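PDB 1RV9: conserved hypothetical protein NMB0706 from Neisseria meningitidis, which is of unknown function but belongs to the YfiH-like (DUF152) family named for multi-copper polyphenol oxidoreductase (laccase) activity, and so may be an enzyme. Local coordinates for residues 73-78 with 108-113; 129-134 with 250-255; 86-91 with 101-106; 79-84 with 96-101; 49-54 with 62-67. One frame throughout, in Å; residues are numbered along the deposited sequence.

Contact 1. Residues 73-78 with 108-113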
# COMPACT_ATOMS: atom_id res chain seq x y z
N LEU A 73 5.40 14.61 -10.82
CA LEU A 73 5.67 15.25 -9.53
C LEU A 73 6.69 14.42 -8.77
O LEU A 73 6.87 13.24 -9.05
CB LEU A 73 4.40 15.29 -8.66
CG LEU A 73 3.21 16.19 -8.99
CD1 LEU A 73 2.05 15.83 -8.07
CD2 LEU A 73 3.60 17.65 -8.81
N PRO A 74 7.39 15.04 -7.80
CA PRO A 74 8.36 14.24 -7.05
C PRO A 74 7.55 13.23 -6.22
O PRO A 74 6.43 13.52 -5.81
CB PRO A 74 9.07 15.29 -6.18
CG PRO A 74 8.05 16.38 -6.04
CD PRO A 74 7.45 16.46 -7.42
N VAL A 75 8.12 12.05 -6.01
CA VAL A 75 7.45 10.98 -5.27
C VAL A 75 8.10 10.80 -3.90
O VAL A 75 9.31 10.61 -3.80
CB VAL A 75 7.54 9.66 -6.06
CG1 VAL A 75 6.81 8.55 -5.31
CG2 VAL A 75 6.95 9.84 -7.45
N ALA A 76 7.28 10.86 -2.85
CA ALA A 76 7.79 10.73 -1.49
C ALA A 76 8.00 9.29 -1.01
O ALA A 76 7.25 8.79 -0.17
CB ALA A 76 6.87 11.47 -0.52
N TYR A 77 9.03 8.63 -1.55
CA TYR A 77 9.35 7.28 -1.13
C TYR A 77 9.80 7.34 0.33
O TYR A 77 10.54 8.24 0.72
CB TYR A 77 10.49 6.71 -2.00
CG TYR A 77 10.09 6.48 -3.43
CD1 TYR A 77 9.24 5.43 -3.78
CD2 TYR A 77 10.54 7.33 -4.45
CE1 TYR A 77 8.84 5.23 -5.10
CE2 TYR A 77 10.15 7.14 -5.77
CZ TYR A 77 9.30 6.09 -6.09
OH TYR A 77 8.90 5.89 -7.39
N LEU A 78 9.34 6.38 1.12
CA LEU A 78 9.68 6.35 2.54
C LEU A 78 10.57 5.17 2.89
O LEU A 78 10.62 4.18 2.16
CB LEU A 78 8.41 6.22 3.39
CG LEU A 78 7.22 7.14 3.10
CD1 LEU A 78 6.01 6.64 3.89
CD2 LEU A 78 7.55 8.57 3.46
N LYS A 108 1.68 19.08 -4.45
CA LYS A 108 3.06 19.35 -4.81
C LYS A 108 3.98 18.14 -4.67
O LYS A 108 5.19 18.25 -4.81
CB LYS A 108 3.60 20.50 -3.95
CG LYS A 108 2.85 21.81 -4.15
CD LYS A 108 3.38 22.89 -3.23
CE LYS A 108 2.67 24.21 -3.48
NZ LYS A 108 2.88 24.67 -4.88
N VAL A 109 3.38 16.98 -4.43
CA VAL A 109 4.15 15.76 -4.25
C VAL A 109 3.19 14.58 -4.31
O VAL A 109 2.00 14.74 -4.05
CB VAL A 109 4.87 15.79 -2.87
CG1 VAL A 109 3.83 15.92 -1.75
CG2 VAL A 109 5.71 14.53 -2.67
N ALA A 110 3.71 13.41 -4.67
CA ALA A 110 2.88 12.21 -4.71
C ALA A 110 3.19 11.35 -3.50
O ALA A 110 4.35 11.17 -3.12
CB ALA A 110 3.17 11.42 -5.99
N CYS A 111 2.13 10.84 -2.86
CA CYS A 111 2.28 9.95 -1.72
C CYS A 111 2.49 8.57 -2.31
O CYS A 111 1.87 8.23 -3.33
CB CYS A 111 1.02 9.94 -0.86
SG CYS A 111 0.60 11.52 -0.13
N ALA A 112 3.34 7.76 -1.69
CA ALA A 112 3.60 6.44 -2.22
C ALA A 112 4.06 5.43 -1.19
O ALA A 112 4.71 5.78 -0.21
CB ALA A 112 4.65 6.53 -3.32
N VAL A 113 3.67 4.18 -1.41
CA VAL A 113 4.09 3.08 -0.56
C VAL A 113 4.52 1.96 -1.50
O VAL A 113 3.93 1.76 -2.56
CB VAL A 113 2.98 2.60 0.41
CG1 VAL A 113 2.70 3.68 1.44
CG2 VAL A 113 1.72 2.25 -0.36
O HOH W 1 4.80 8.35 0.73
O HOH W 2 7.24 4.57 0.26
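A short parallel pairing at the edge of the five-stranded mixed sheet joins residues 75-76, one of its two outermost strands, to strand 110-115. Two backbone hydrogen bonds form a single parallel bridge, Val75 with Ala110. Ala110 N gives a proton to Pro74 O at 3.0 Å, and Ala110 O takes one from Ala76 N at 3.0 Å; both donors sit nearly along the C=O axis and the second bond is almost straight (174°). Beyond Ala76, the centre of an inverse gamma turn, the chains part and water takes over. Water 1 gives a proton to Ala76 O and accepts from Ala112 N at 2.9 Å, while water 2 ties Leu78 N to Ala112 O.

Side chains pack on both faces. On the Val75 side, CG1, anti to the backbone N (chi1 -178°), drops onto Ala112 CB at 3.6 Å and lies over the rim of the Tyr77 ring. On the Ala76 side, Val109 CG2 wedges between Pro74 O, 3.4 Å away, and Ala76 CB at 3.9 Å. Leu73 closes the near end, its CD1 resting 4.0 Å from Val109 N, a buried amide with no hydrogen-bond partner in the model. Leu73 also packs on Trp253 of strand 248-254, the neighbour of 110-115 in the sheet, and Leu93 covers Pro74, Ala76 and Val109. This is a short, weakly bonded parallel edge strand extended by bridging waters.

Contact 2. Residues 129-134 with 250-255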
# COMPACT_ATOMS: atom_id res chain seq x y z
N THR A 129 -9.53 17.17 -1.67
CA THR A 129 -8.72 18.18 -1.00
C THR A 129 -7.56 17.55 -0.23
O THR A 129 -6.66 18.24 0.23
CB THR A 129 -9.55 19.02 0.00
OG1 THR A 129 -9.87 18.21 1.14
CG2 THR A 129 -10.83 19.51 -0.65
N ALA A 130 -7.59 16.23 -0.09
CA ALA A 130 -6.53 15.53 0.64
C ALA A 130 -6.39 14.09 0.17
O ALA A 130 -7.37 13.44 -0.19
CB ALA A 130 -6.82 15.56 2.14
N VAL A 131 -5.15 13.60 0.16
CA VAL A 131 -4.86 12.23 -0.23
C VAL A 131 -3.84 11.64 0.73
O VAL A 131 -3.23 12.35 1.53
CB VAL A 131 -4.27 12.15 -1.67
CG1 VAL A 131 -5.28 12.66 -2.67
CG2 VAL A 131 -2.97 12.94 -1.75
N ALA A 132 -3.67 10.32 0.67
CA ALA A 132 -2.71 9.63 1.53
C ALA A 132 -2.45 8.22 1.03
O ALA A 132 -3.27 7.64 0.32
CB ALA A 132 -3.23 9.59 2.97
N ALA A 133 -1.30 7.68 1.41
CA ALA A 133 -0.92 6.32 1.06
C ALA A 133 -0.37 5.68 2.32
O ALA A 133 0.44 6.30 3.02
CB ALA A 133 0.14 6.33 -0.04
N ALA A 134 -0.81 4.47 2.63
CA ALA A 134 -0.35 3.76 3.81
C ALA A 134 0.14 2.36 3.48
O ALA A 134 -0.45 1.65 2.67
CB ALA A 134 -1.47 3.69 4.85
N SER A 250 2.18 1.98 -4.94
CA SER A 250 0.84 2.53 -5.11
C SER A 250 1.02 4.00 -4.77
O SER A 250 1.43 4.35 -3.65
CB SER A 250 -0.14 1.85 -4.16
OG SER A 250 -0.29 0.49 -4.53
N LEU A 251 0.72 4.84 -5.75
CA LEU A 251 0.88 6.29 -5.61
C LEU A 251 -0.43 7.03 -5.77
O LEU A 251 -1.33 6.58 -6.48
CB LEU A 251 1.87 6.81 -6.66
CG LEU A 251 3.28 6.23 -6.72
CD1 LEU A 251 3.25 4.86 -7.39
CD2 LEU A 251 4.18 7.18 -7.50
N ILE A 252 -0.51 8.17 -5.12
CA ILE A 252 -1.70 9.01 -5.20
C ILE A 252 -1.29 10.47 -5.06
O ILE A 252 -0.37 10.80 -4.30
CB ILE A 252 -2.74 8.62 -4.11
CG1 ILE A 252 -4.03 9.41 -4.32
CG2 ILE A 252 -2.17 8.87 -2.72
CD1 ILE A 252 -5.19 8.88 -3.49
N TRP A 253 -1.95 11.33 -5.81
CA TRP A 253 -1.64 12.75 -5.73
C TRP A 253 -2.81 13.59 -6.19
O TRP A 253 -3.75 13.09 -6.81
CB TRP A 253 -0.39 13.08 -6.57
CG TRP A 253 -0.52 12.87 -8.06
CD1 TRP A 253 -0.79 13.82 -9.01
CD2 TRP A 253 -0.33 11.64 -8.77
NE1 TRP A 253 -0.77 13.26 -10.27
CE2 TRP A 253 -0.49 11.92 -10.15
CE3 TRP A 253 -0.04 10.33 -8.38
CZ2 TRP A 253 -0.37 10.94 -11.13
CZ3 TRP A 253 0.08 9.35 -9.36
CH2 TRP A 253 -0.08 9.66 -10.72
N LEU A 254 -2.75 14.87 -5.84
CA LEU A 254 -3.77 15.83 -6.23
C LEU A 254 -3.23 16.54 -7.46
O LEU A 254 -2.07 16.94 -7.51
CB LEU A 254 -4.01 16.84 -5.11
CG LEU A 254 -4.69 16.30 -3.86
CD1 LEU A 254 -4.52 17.30 -2.72
CD2 LEU A 254 -6.17 16.04 -4.15
N ASP A 255 -4.09 16.69 -8.46
CA ASP A 255 -3.72 17.37 -9.70
C ASP A 255 -4.89 18.28 -10.05
O ASP A 255 -5.75 17.92 -10.85
CB ASP A 255 -3.47 16.36 -10.82
CG ASP A 255 -3.32 17.01 -12.17
OD1 ASP A 255 -2.82 18.15 -12.23
OD2 ASP A 255 -3.71 16.39 -13.19
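Strands 131-134 and 250-254 belong to different sheets and meet face to face without a single hydrogen bond between them, their axes 6.5 Å apart at closest and running at 166°, nearly antiparallel. The tight part is a cluster of branched side chains from Val131, Ile252 and Leu254. Ile252 holds CG1 anti to its backbone N (chi1 -174°) and slides past Val131 in the opposite direction, so that its CG1 comes to 3.8 Å from Val131 CB and its CD1 lies 3.9 Å from both CB and CG1 of Val131. Its other methyl, CG2, reaches across to the backbone, 3.5 Å from Ala132 O. Val131 CG1, anti to its own carbonyl carbon, also meets Leu254 CD2 at 3.8 Å.

Toward Ser250 the fit loosens: Ala133 offers just a methyl, and its CB stays 4.3 Å from Ser250 O. The other end runs out to solvent at the exposed Thr129, where Leu254 CD1 leans on Thr129 O at 3.8 Å while the threonine side chain turns away. Backbone bonds run within each sheet instead, for example Val131 with Asp104 and Ser250 with Val113. What holds the two layers together here is therefore apolar packing, consistent with the interface between the two stacked sheets of an alpha-beta-beta-alpha fold.

Contact 3. Residues 86-91 with 101-106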
# COMPACT_ATOMS: atom_id res chain seq x y z
N VAL A 86 3.04 8.21 10.44
CA VAL A 86 2.56 8.95 9.28
C VAL A 86 3.30 10.29 9.20
O VAL A 86 3.48 10.96 10.22
CB VAL A 86 1.05 9.26 9.42
CG1 VAL A 86 0.53 9.93 8.16
CG2 VAL A 86 0.28 7.99 9.72
N VAL A 87 3.72 10.66 8.00
CA VAL A 87 4.41 11.93 7.80
C VAL A 87 3.73 12.73 6.70
O VAL A 87 2.89 12.22 5.97
CB VAL A 87 5.88 11.71 7.37
CG1 VAL A 87 6.63 10.96 8.45
CG2 VAL A 87 5.94 10.95 6.04
N ASN A 88 4.08 14.01 6.61
CA ASN A 88 3.54 14.85 5.55
C ASN A 88 4.44 14.58 4.35
O ASN A 88 5.65 14.77 4.43
CB ASN A 88 3.61 16.34 5.92
CG ASN A 88 2.56 16.73 6.95
OD1 ASN A 88 1.44 16.21 6.93
ND2 ASN A 88 2.91 17.65 7.83
N ALA A 89 3.85 14.12 3.25
CA ALA A 89 4.63 13.79 2.07
C ALA A 89 5.49 14.94 1.58
O ALA A 89 6.62 14.73 1.14
CB ALA A 89 3.71 13.31 0.95
N ALA A 90 4.96 16.16 1.67
CA ALA A 90 5.69 17.34 1.22
C ALA A 90 6.97 17.58 2.03
O ALA A 90 7.89 18.25 1.55
CB ALA A 90 4.79 18.57 1.30
N GLU A 91 7.03 17.02 3.23
CA GLU A 91 8.20 17.19 4.09
C GLU A 91 9.12 15.97 4.04
O GLU A 91 10.23 16.00 4.59
CB GLU A 91 7.77 17.41 5.55
CG GLU A 91 6.85 18.59 5.78
CD GLU A 91 6.50 18.75 7.25
OE1 GLU A 91 5.95 17.79 7.84
OE2 GLU A 91 6.77 19.83 7.82
N ALA A 101 3.51 5.70 6.12
CA ALA A 101 2.33 6.33 5.53
C ALA A 101 2.61 7.81 5.36
O ALA A 101 3.43 8.38 6.08
CB ALA A 101 1.10 6.13 6.42
N SER A 102 1.96 8.43 4.39
CA SER A 102 2.12 9.86 4.18
C SER A 102 0.81 10.47 3.73
O SER A 102 -0.05 9.78 3.16
CB SER A 102 3.24 10.16 3.16
OG SER A 102 2.84 9.88 1.83
N VAL A 103 0.65 11.76 4.00
CA VAL A 103 -0.56 12.48 3.63
C VAL A 103 -0.17 13.76 2.90
O VAL A 103 0.96 14.24 3.02
CB VAL A 103 -1.38 12.87 4.89
CG1 VAL A 103 -1.78 11.63 5.66
CG2 VAL A 103 -0.57 13.80 5.78
N ASP A 104 -1.10 14.30 2.12
CA ASP A 104 -0.86 15.54 1.40
C ASP A 104 -2.14 16.26 1.01
O ASP A 104 -3.15 15.62 0.71
CB ASP A 104 -0.04 15.31 0.13
CG ASP A 104 0.20 16.59 -0.63
OD1 ASP A 104 -0.38 16.77 -1.73
OD2 ASP A 104 0.95 17.44 -0.11
N ASP A 105 -2.08 17.59 1.00
CA ASP A 105 -3.21 18.42 0.61
C ASP A 105 -2.71 19.60 -0.21
O ASP A 105 -3.41 20.61 -0.36
CB ASP A 105 -3.95 18.91 1.86
CG ASP A 105 -3.16 19.93 2.65
OD1 ASP A 105 -1.92 20.00 2.48
OD2 ASP A 105 -3.77 20.65 3.47
N THR A 106 -1.50 19.47 -0.76
CA THR A 106 -0.88 20.55 -1.54
C THR A 106 -0.83 20.31 -3.04
O THR A 106 -0.83 21.26 -3.83
CB THR A 106 0.57 20.79 -1.08
OG1 THR A 106 1.39 19.68 -1.47
CG2 THR A 106 0.63 20.96 0.43
O HOH W 3 2.25 16.83 2.18
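This is a parallel strand pairing at the edge of the six-stranded mixed sheet, where 86-88 is an edge strand and 101-104 its neighbour, the two crossing at -34°. Three backbone bonds carry it. Val87 N gives a proton to Ala101 O at 3.0 Å from above the carbonyl plane, Val87 O accepts from Val103 N nearly along its C=O axis, and Ala89 N reaches Val103 O at 2.9 Å in the carbonyl plane. The close approach of Ser102 CA to Val87 O, 3.1 Å, adds a CA-H...O contact within the ladder.

On the face of Val86, Ala101 and Val103, Val86 spreads its two methyls over both partners: CG1, anti to the backbone N (chi1 -175°), crosses Val103 CG1 at about a right angle and 3.8 Å, and CG2 rests on Ala101 CB. Helix 145-153 covers this side. At its outer end Asn88 OD1 lies 3.3 Å from Val103 CG2, while ND2 is turned to Glu91 OE1 at 3.0 Å. On the other face Val87 CG2 meets Ser102 CB at 4.0 Å, with Leu78 and Ala99 against Val87; past the strand end Ala89 CB sits 3.6 Å from Ser102 OG, and Cys111 packs on both Ala89 and Ser102.

Past Ala89 the first chain turns away, and water 3 fills in, accepting from Ala90 N and donating to Val103 O and Asp104 OD2. That carboxylate oxygen also takes the Thr106 hydroxyl proton on its syn lone pair, and Gly107 N binds OD1. The buried Asp104 is probably stabilised as the anion by these donors of the turn that follows, Thr106 and Gly107.

Contact 4. Residues 79-84 with 96-101. With SO4 (sulfate ion), chain B.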
# COMPACT_ATOMS: atom_id res chain seq x y z
N ASN A 79 11.28 5.28 4.00
CA ASN A 79 12.07 4.15 4.46
C ASN A 79 11.07 3.44 5.36
O ASN A 79 10.96 3.73 6.55
CB ASN A 79 13.29 4.58 5.28
CG ASN A 79 14.06 3.40 5.81
OD1 ASN A 79 14.29 2.42 5.09
ND2 ASN A 79 14.47 3.46 7.07
N GLN A 80 10.31 2.52 4.76
CA GLN A 80 9.29 1.78 5.48
C GLN A 80 9.88 0.82 6.49
O GLN A 80 10.78 0.05 6.17
CB GLN A 80 8.40 1.04 4.47
CG GLN A 80 7.74 2.01 3.49
CD GLN A 80 7.06 1.34 2.31
OE1 GLN A 80 6.56 2.03 1.41
NE2 GLN A 80 7.03 0.01 2.29
N ILE A 81 9.38 0.88 7.72
CA ILE A 81 9.87 0.02 8.78
C ILE A 81 8.74 -0.71 9.51
O ILE A 81 8.89 -1.12 10.66
CB ILE A 81 10.69 0.84 9.81
CG1 ILE A 81 9.86 2.01 10.33
CG2 ILE A 81 11.97 1.33 9.17
CD1 ILE A 81 10.51 2.76 11.48
N HIS A 82 7.61 -0.86 8.82
CA HIS A 82 6.45 -1.55 9.37
C HIS A 82 5.95 -0.92 10.67
O HIS A 82 5.48 -1.61 11.58
CB HIS A 82 6.77 -3.03 9.56
CG HIS A 82 6.94 -3.76 8.26
ND1 HIS A 82 5.89 -4.38 7.62
CD2 HIS A 82 8.02 -3.93 7.47
CE1 HIS A 82 6.32 -4.89 6.48
NE2 HIS A 82 7.61 -4.63 6.36
N SER A 83 6.04 0.40 10.72
CA SER A 83 5.59 1.20 11.85
C SER A 83 4.19 1.69 11.56
O SER A 83 3.57 1.31 10.56
CB SER A 83 6.50 2.42 12.03
OG SER A 83 6.24 3.37 11.01
N THR A 84 3.68 2.55 12.44
CA THR A 84 2.36 3.14 12.26
C THR A 84 2.56 4.65 12.13
O THR A 84 1.63 5.43 12.31
CB THR A 84 1.45 2.86 13.48
OG1 THR A 84 2.04 3.43 14.66
CG2 THR A 84 1.27 1.36 13.67
N THR A 96 14.83 10.99 3.42
CA THR A 96 13.95 9.84 3.62
C THR A 96 13.67 9.54 5.09
O THR A 96 14.56 9.12 5.82
CB THR A 96 14.52 8.59 2.94
OG1 THR A 96 14.87 8.91 1.59
CG2 THR A 96 13.48 7.47 2.94
N PRO A 97 12.42 9.74 5.53
CA PRO A 97 12.00 9.50 6.91
C PRO A 97 11.66 8.03 7.15
O PRO A 97 11.33 7.30 6.21
CB PRO A 97 10.75 10.37 7.06
CG PRO A 97 10.79 11.31 5.86
CD PRO A 97 11.36 10.45 4.79
N ASP A 98 11.77 7.60 8.41
CA ASP A 98 11.41 6.24 8.78
C ASP A 98 9.92 6.35 9.04
O ASP A 98 9.50 6.83 10.09
CB ASP A 98 12.12 5.80 10.06
CG ASP A 98 13.59 5.51 9.84
OD1 ASP A 98 14.05 5.58 8.68
OD2 ASP A 98 14.29 5.22 10.84
N ALA A 99 9.11 5.91 8.08
CA ALA A 99 7.67 6.01 8.23
C ALA A 99 7.00 5.03 7.29
O ALA A 99 7.63 4.50 6.38
CB ALA A 99 7.22 7.42 7.92
N ASP A 100 5.71 4.80 7.51
CA ASP A 100 4.98 3.86 6.68
C ASP A 100 3.69 4.39 6.08
O ASP A 100 2.88 3.62 5.56
CB ASP A 100 4.72 2.58 7.48
CG ASP A 100 5.99 1.79 7.72
OD1 ASP A 100 6.25 0.85 6.94
OD2 ASP A 100 6.73 2.12 8.67
N ALA A 101 3.51 5.70 6.12
CA ALA A 101 2.33 6.33 5.53
C ALA A 101 2.61 7.81 5.36
O ALA A 101 3.43 8.38 6.08
CB ALA A 101 1.10 6.13 6.42
S SO4 B . 10.02 -5.38 3.50
O1 SO4 B . 11.18 -5.61 4.39
O2 SO4 B . 10.48 -4.75 2.25
O3 SO4 B . 9.38 -6.67 3.20
O4 SO4 B . 9.06 -4.49 4.17
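Hydrogen bonds to one carboxylate dominate the meeting of loops 79-84 and 96-101. Asp100 CG lies anti to its carbonyl carbon (chi1 -71°), which puts both oxygens into the curl of residues 81-83. OD2 is gripped three times: by Ser83 OG at 2.7 Å on the anti lone pair, by Ile81 N at 3.1 Å on the syn one, and by Ser83 N at 2.8 Å from well above the carboxylate plane. OD1 accepts from His82 N at 2.9 Å and from His135 ND1. So many donors would be expected to keep Asp100 ionised.

A second polar pair lies nearer the surface, where Asn79 and Asp98 point the same way, side by side. Asn79 ND2 sends an almost straight bond (173°) to Asp98 OD1 at 2.7 Å. The backbones are also joined, Asn79 N to Pro97 O and Ala99 N to Asn79 O.

Carbon contacts are few: Ile81 and Asp98 cross at about a right angle, CD1 of Ile81 3.7 Å from CB of Asp98, and Thr96 CG2 touches the Asn79 backbone.

The bound ion, a sulfate probably from the crystallisation liquor, meets the His82 ring at its edge, NE2 donating to O4 at 2.6 Å. His82 also packs edge-to-face on His135 and touches Cys118; Cys118, His135 and Asp100 have the geometry of a possible catalytic triad. The loops meet strand 131-136 at His135 and lead into strands 86-88 and 101-104, with helix 145-153 against Ala101.

Contact 5. Residues 49-54 with 62-67. With SO4 (sulfate ion), chain B.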
# COMPACT_ATOMS: atom_id res chain seq x y z
N LEU A 49 11.11 -0.70 -7.63
CA LEU A 49 11.27 0.62 -7.05
C LEU A 49 11.90 0.63 -5.67
O LEU A 49 12.10 1.69 -5.09
CB LEU A 49 9.90 1.31 -7.00
CG LEU A 49 9.20 1.42 -8.36
CD1 LEU A 49 7.76 1.86 -8.16
CD2 LEU A 49 9.95 2.41 -9.24
N GLY A 50 12.21 -0.55 -5.13
CA GLY A 50 12.80 -0.63 -3.80
C GLY A 50 14.32 -0.63 -3.79
O GLY A 50 14.95 -1.37 -4.54
N THR A 51 14.90 0.19 -2.92
CA THR A 51 16.35 0.29 -2.81
C THR A 51 16.90 -0.57 -1.67
O THR A 51 18.11 -0.59 -1.43
CB THR A 51 16.78 1.74 -2.50
OG1 THR A 51 16.24 2.14 -1.24
CG2 THR A 51 16.30 2.69 -3.58
N HIS A 52 16.01 -1.28 -0.99
CA HIS A 52 16.38 -2.11 0.15
C HIS A 52 16.23 -3.61 -0.09
O HIS A 52 16.19 -4.39 0.87
CB HIS A 52 15.51 -1.73 1.35
CG HIS A 52 14.05 -1.99 1.13
ND1 HIS A 52 13.32 -1.39 0.12
CD2 HIS A 52 13.18 -2.80 1.77
CE1 HIS A 52 12.08 -1.82 0.15
NE2 HIS A 52 11.96 -2.68 1.15
N VAL A 53 16.17 -4.03 -1.35
CA VAL A 53 15.98 -5.44 -1.64
C VAL A 53 17.12 -6.16 -2.36
O VAL A 53 16.96 -7.31 -2.78
CB VAL A 53 14.65 -5.66 -2.41
CG1 VAL A 53 13.48 -5.22 -1.53
CG2 VAL A 53 14.66 -4.87 -3.71
N GLY A 54 18.26 -5.50 -2.49
CA GLY A 54 19.41 -6.12 -3.13
C GLY A 54 19.59 -5.95 -4.63
O GLY A 54 20.46 -6.60 -5.23
N ARG A 62 16.78 4.35 -12.16
CA ARG A 62 16.16 4.48 -13.47
C ARG A 62 14.67 4.12 -13.42
O ARG A 62 13.85 4.80 -14.04
CB ARG A 62 16.90 3.59 -14.47
CG ARG A 62 18.38 3.94 -14.59
CD ARG A 62 19.13 2.89 -15.39
NE ARG A 62 18.75 2.89 -16.80
CZ ARG A 62 18.73 1.81 -17.57
NH1 ARG A 62 19.08 0.63 -17.06
NH2 ARG A 62 18.38 1.90 -18.84
N ASN A 63 14.32 3.08 -12.68
CA ASN A 63 12.92 2.69 -12.57
C ASN A 63 12.11 3.80 -11.90
O ASN A 63 10.97 4.08 -12.30
CB ASN A 63 12.77 1.39 -11.77
CG ASN A 63 13.42 0.20 -12.46
OD1 ASN A 63 13.40 0.10 -13.69
ND2 ASN A 63 13.98 -0.71 -11.67
N ARG A 64 12.69 4.46 -10.90
CA ARG A 64 12.00 5.54 -10.22
C ARG A 64 11.85 6.73 -11.16
O ARG A 64 10.89 7.49 -11.07
CB ARG A 64 12.73 5.93 -8.94
CG ARG A 64 12.61 4.88 -7.84
CD ARG A 64 13.20 5.36 -6.53
NE ARG A 64 12.92 4.43 -5.43
CZ ARG A 64 13.19 4.68 -4.16
NH1 ARG A 64 13.75 5.83 -3.82
NH2 ARG A 64 12.89 3.79 -3.22
N GLU A 65 12.80 6.89 -12.07
CA GLU A 65 12.74 7.97 -13.05
C GLU A 65 11.57 7.72 -13.99
O GLU A 65 10.83 8.63 -14.34
CB GLU A 65 14.02 8.03 -13.87
CG GLU A 65 15.13 8.78 -13.20
CD GLU A 65 16.36 8.83 -14.07
OE1 GLU A 65 16.22 9.00 -15.30
OE2 GLU A 65 17.47 8.73 -13.52
N ILE A 66 11.43 6.46 -14.40
CA ILE A 66 10.35 6.06 -15.29
C ILE A 66 9.01 6.38 -14.63
O ILE A 66 8.08 6.86 -15.28
CB ILE A 66 10.43 4.55 -15.60
CG1 ILE A 66 11.66 4.27 -16.47
CG2 ILE A 66 9.17 4.09 -16.34
CD1 ILE A 66 11.92 2.80 -16.71
N VAL A 67 8.91 6.11 -13.33
CA VAL A 67 7.67 6.39 -12.61
C VAL A 67 7.44 7.89 -12.48
O VAL A 67 6.31 8.36 -12.67
CB VAL A 67 7.69 5.74 -11.20
CG1 VAL A 67 6.55 6.29 -10.35
CG2 VAL A 67 7.55 4.23 -11.34
S SO4 B . 10.02 -5.38 3.50
O1 SO4 B . 11.18 -5.61 4.39
O2 SO4 B . 10.48 -4.75 2.25
O3 SO4 B . 9.38 -6.67 3.20
O4 SO4 B . 9.06 -4.49 4.17
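Leu49 O takes two hydrogen bonds from a single guanidinium, the central feature where loop 49-54 meets helix 57-71. Arg64 grips it side-on: NE donates at 2.9 Å in the carbonyl plane, on a lone pair, while NH2 donates to the same Leu49 O at 2.9 Å, nearly along the C=O axis. The oxygen lies 7° out of the guanidinium plane. An extended chain from CG to NE carries the group there from the helix, and two bonds to one atom limit its rotation. Thr51 CG2 lies over one face of the guanidinium, 3.6 Å from Arg64 NH2, and Arg64 also makes a cation-pi contact with Tyr77.

Asn63 spends its amide elsewhere: OD1 accepts from Val39 N, and ND2 donates to Asn48 O and Ser40 OG. Its CB backs onto Leu49, whose CD2 settles into the helix surface, 3.6 Å from Asn63 O and 3.7 Å from Val67 CG2. That carbonyl is already used in the helix by Val67 N.

Farther along the loop, clear of the helix segment, His52 NE2 donates to sulfate O2 at 2.8 Å, the ion being met at the ring edge. Val53 CG1 sits over one ring face. Arg247 and His82 also bind the sulfate, so this loop, tied to its helix by a side-on arginine bonded to one backbone carbonyl, contributes His52 to what is probably an anion-binding pocket.

Contacts 1 and 2 share the five-stranded sheet, in which strands 110-115 and 248-254 are neighbours: Cys111 N bonds to Ile252 O at 2.9 Å. Contact 2 crosses to the six-stranded sheet, where contact 3 is the next pair of strands, Ala133 O facing Ser102 N at 3.0 Å. Contact 3 shares Ala101 with contact 4, where Asp100 belongs to the possible Cys118-His135-Asp100 triad. Contact 5 stands on the other side of the sulfate: its centre is about 17 Å from that of contact 4 and their nearest atoms about 6 Å apart, yet His52 and His82 bind the same ion. Contact 1 reaches contact 5 through Tyr77.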